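PDB 4Z48: uncharacterized protein TP-0789 domain-containing protein from Desulfovibrio piger ATCC 29098, which is of unknown function but belongs to the LolA-like family, whose namesake LolA carries lipoproteins to the bacterial outer membrane, and so may bind a lipid-like ligand. Local coordinates for residues D131-L136 with K157-Q162. Numbering follows the deposited sequence.
Sequences DEYDYL and KGKETQ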
ATOM      1  N   ASP A 131       4.760  10.521  -9.802  1.00 37.39           N
ATOM      2  CA  ASP A 131       5.977  10.801 -10.570  1.00 37.68           C
ATOM      3  C   ASP A 131       7.075   9.718 -10.417  1.00 38.25           C
ATOM      4  O   ASP A 131       8.188   9.896 -10.922  1.00 38.88           O
ATOM      5  CB  ASP A 131       6.508  12.205 -10.235  1.00 40.52           C
ATOM      6  CG  ASP A 131       5.587  13.334 -10.701  1.00 48.38           C
ATOM      7  OD1 ASP A 131       5.165  13.319 -11.885  1.00 46.42           O
ATOM      8  OD2 ASP A 131       5.311  14.244  -9.893  1.00 57.85           O
ATOM      9  N   GLU A 132       6.749   8.571  -9.840  1.00 33.22           N
ATOM     10  CA  GLU A 132       7.732   7.497  -9.780  1.00 33.15           C
ATOM     11  C   GLU A 132       7.554   6.538 -10.975  1.00 33.05           C
ATOM     12  O   GLU A 132       8.400   5.662 -11.188  1.00 32.44           O
ATOM     13  CB  GLU A 132       7.678   6.748  -8.443  1.00 34.00           C
ATOM     14  CG  GLU A 132       8.197   7.560  -7.268  1.00 46.02           C
ATOM     15  CD  GLU A 132       8.583   6.763  -6.040  1.00 79.17           C
ATOM     16  OE1 GLU A 132       7.826   5.840  -5.658  1.00 84.26           O
ATOM     17  OE2 GLU A 132       9.620   7.102  -5.425  1.00 78.64           O
ATOM     18  N   TYR A 133       6.514   6.776 -11.810  1.00 28.41           N
ATOM     19  CA  TYR A 133       6.152   5.882 -12.915  1.00 27.02           C
ATOM     20  C   TYR A 133       5.874   6.544 -14.257  1.00 30.58           C
ATOM     21  O   TYR A 133       5.524   7.706 -14.332  1.00 32.68           O
ATOM     22  CB  TYR A 133       4.850   5.113 -12.530  1.00 27.41           C
ATOM     23  CG  TYR A 133       4.892   4.436 -11.181  1.00 28.58           C
ATOM     24  CD1 TYR A 133       4.495   5.109 -10.026  1.00 29.59           C
ATOM     25  CD2 TYR A 133       5.321   3.120 -11.054  1.00 29.91           C
ATOM     26  CE1 TYR A 133       4.538   4.489  -8.773  1.00 30.72           C
ATOM     27  CE2 TYR A 133       5.359   2.487  -9.812  1.00 31.69           C
ATOM     28  CZ  TYR A 133       4.991   3.184  -8.671  1.00 43.38           C
ATOM     29  OH  TYR A 133       5.039   2.571  -7.439  1.00 50.07           O
ATOM     30  N   ASP A 134       5.947   5.739 -15.311  1.00 26.56           N
ATOM     31  CA  ASP A 134       5.501   6.010 -16.675  1.00 26.82           C
ATOM     32  C   ASP A 134       4.180   5.279 -16.845  1.00 29.78           C
ATOM     33  O   ASP A 134       4.059   4.141 -16.402  1.00 29.04           O
ATOM     34  CB  ASP A 134       6.539   5.515 -17.686  1.00 29.63           C
ATOM     35  CG  ASP A 134       7.819   6.315 -17.637  1.00 38.49           C
ATOM     36  OD1 ASP A 134       7.743   7.557 -17.724  1.00 42.71           O
ATOM     37  OD2 ASP A 134       8.885   5.706 -17.458  1.00 40.74           O
ATOM     38  N   TYR A 135       3.206   5.905 -17.474  1.00 27.33           N
ATOM     39  CA  TYR A 135       1.878   5.314 -17.613  1.00 25.95           C
ATOM     40  C   TYR A 135       1.509   4.973 -19.023  1.00 26.30           C
ATOM     41  O   TYR A 135       2.027   5.554 -19.964  1.00 25.04           O
ATOM     42  CB  TYR A 135       0.822   6.266 -17.024  1.00 26.21           C
ATOM     43  CG  TYR A 135       1.083   6.567 -15.565  1.00 26.75           C
ATOM     44  CD1 TYR A 135       0.682   5.682 -14.573  1.00 26.95           C
ATOM     45  CD2 TYR A 135       1.826   7.682 -15.185  1.00 27.73           C
ATOM     46  CE1 TYR A 135       0.988   5.911 -13.235  1.00 27.48           C
ATOM     47  CE2 TYR A 135       2.123   7.932 -13.850  1.00 28.65           C
ATOM     48  CZ  TYR A 135       1.699   7.041 -12.876  1.00 31.47           C
ATOM     49  OH  TYR A 135       2.003   7.236 -11.553  1.00 29.87           O
ATOM     50  N   LEU A 136       0.539   4.073 -19.158  1.00 23.66           N
ATOM     51  CA  LEU A 136      -0.075   3.764 -20.441  1.00 24.76           C
ATOM     52  C   LEU A 136      -1.571   3.378 -20.228  1.00 29.04           C
ATOM     53  O   LEU A 136      -1.887   2.329 -19.659  1.00 28.24           O
ATOM     54  CB  LEU A 136       0.725   2.680 -21.168  1.00 25.50           C
ATOM     55  CG  LEU A 136       0.335   2.274 -22.584  1.00 29.63           C
ATOM     56  CD1 LEU A 136       0.507   3.428 -23.580  1.00 30.45           C
ATOM     57  CD2 LEU A 136       1.170   1.067 -23.017  1.00 28.12           C
ATOM     58  N   LYS A 157      13.170   4.489 -14.681  1.00 32.15           N
ATOM     59  CA  LYS A 157      14.542   3.992 -14.614  1.00 33.11           C
ATOM     60  C   LYS A 157      15.232   4.483 -13.307  1.00 40.12           C
ATOM     61  O   LYS A 157      15.161   5.668 -12.958  1.00 39.53           O
ATOM     62  CB  LYS A 157      15.341   4.417 -15.870  1.00 34.63           C
ATOM     63  CG  LYS A 157      16.707   3.737 -15.956  1.00 44.89           C
ATOM     64  CD  LYS A 157      17.371   3.971 -17.276  1.00 55.53           C
ATOM     65  CE  LYS A 157      18.800   3.488 -17.288  1.00 68.49           C
ATOM     66  NZ  LYS A 157      19.479   3.844 -18.562  1.00 77.11           N
ATOM     67  N   GLY A 158      15.836   3.546 -12.594  1.00 38.99           N
ATOM     68  CA  GLY A 158      16.546   3.827 -11.352  1.00 40.25           C
ATOM     69  C   GLY A 158      15.751   3.635 -10.083  1.00 44.80           C
ATOM     70  O   GLY A 158      16.332   3.692  -8.993  1.00 47.32           O
ATOM     71  N   LYS A 159      14.415   3.415 -10.194  1.00 38.17           N
ATOM     72  CA  LYS A 159      13.566   3.214  -9.026  1.00 36.28           C
ATOM     73  C   LYS A 159      13.808   1.804  -8.443  1.00 39.77           C
ATOM     74  O   LYS A 159      13.843   0.804  -9.171  1.00 38.18           O
ATOM     75  CB  LYS A 159      12.081   3.461  -9.347  1.00 36.59           C
ATOM     76  CG  LYS A 159      11.145   3.335  -8.151  1.00 33.92           C
ATOM     77  CD  LYS A 159       9.698   3.380  -8.584  1.00 41.65           C
ATOM     78  CE  LYS A 159       8.757   2.673  -7.631  1.00 45.30           C
ATOM     79  NZ  LYS A 159       8.873   3.184  -6.237  1.00 42.90           N
ATOM     80  N   GLU A 160      14.048   1.779  -7.127  1.00 36.74           N
ATOM     81  CA  GLU A 160      14.305   0.604  -6.293  1.00 36.45           C
ATOM     82  C   GLU A 160      12.976  -0.105  -6.041  1.00 35.74           C
ATOM     83  O   GLU A 160      12.180   0.316  -5.189  1.00 34.18           O
ATOM     84  CB  GLU A 160      14.950   1.078  -4.974  1.00 38.59           C
ATOM     85  CG  GLU A 160      15.581   0.005  -4.111  1.00 51.88           C
ATOM     86  CD  GLU A 160      16.836   0.506  -3.425  1.00 69.07           C
ATOM     87  OE1 GLU A 160      16.717   1.316  -2.477  1.00 69.17           O
ATOM     88  OE2 GLU A 160      17.943   0.139  -3.879  1.00 60.05           O
ATOM     89  N   THR A 161      12.707  -1.156  -6.824  1.00 29.95           N
ATOM     90  CA  THR A 161      11.437  -1.898  -6.712  1.00 27.03           C
ATOM     91  C   THR A 161      11.632  -3.306  -7.236  1.00 27.05           C
ATOM     92  O   THR A 161      12.503  -3.533  -8.070  1.00 27.80           O
ATOM     93  CB  THR A 161      10.292  -1.149  -7.490  1.00 26.87           C
ATOM     94  OG1 THR A 161       9.092  -1.930  -7.472  1.00 28.74           O
ATOM     95  CG2 THR A 161      10.659  -0.824  -8.935  1.00 24.40           C
ATOM     96  N   GLN A 162      10.823  -4.256  -6.771  1.00 23.60           N
ATOM     97  CA  GLN A 162      10.954  -5.614  -7.300  1.00 23.53           C
ATOM     98  C   GLN A 162      10.119  -5.758  -8.596  1.00 26.35           C
ATOM     99  O   GLN A 162      10.223  -6.767  -9.295  1.00 26.52           O
ATOM    100  CB  GLN A 162      10.480  -6.631  -6.239  1.00 24.03           C
ATOM    101  CG  GLN A 162       8.987  -6.676  -6.095  1.00 27.63           C
ATOM    102  CD  GLN A 162       8.536  -7.464  -4.903  1.00 38.50           C
ATOM    103  OE1 GLN A 162       8.314  -6.904  -3.827  1.00 30.27           O
ATOM    104  NE2 GLN A 162       8.373  -8.775  -5.084  1.00 21.84           N
TER
HETATM  105  O   HOH W   1      12.240   5.802 -17.068  1.00 45.72           O
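A lysine reaching from a surface loop to the start of a strand makes the direct side-chain contacts between the two, in a LolA-like fold rich in antiparallel strands: Lys-159, in the connection between strands 146-155 and 163-171, meets Glu-132 and Tyr-133. Lys-159 NZ donates to Glu-132 OE1 at 2.9 Å in a salt bridge, but from well above the carboxylate plane, 64° out of it, so charge attraction probably matters more here than directional bonding. The two side chains cross at about a right angle, and nearer the backbones the aliphatic parts touch, Lys-159 CD lying 3.9 Å from Glu-132 CB. With CG trans to the backbone N (chi1 -177°), the lysine runs out nearly straight and kinks only at its last torsion, chi4 55°. Lys-159 CE comes obliquely to the phenol of Tyr-133, 3.7 Å from its OH and 3.9 Å from its CZ. Farther along, a water accepts from Lys-157 N at 2.9 Å and gives a weak bond to Asp-134 OD2. Strand 133-143 pairs with strand 146-155, whose Arg-153 makes a cation-pi contact with the Tyr-133 ring, while Tyr-135 turns to helix 8-20, touching Tyr-13 and Ala-16.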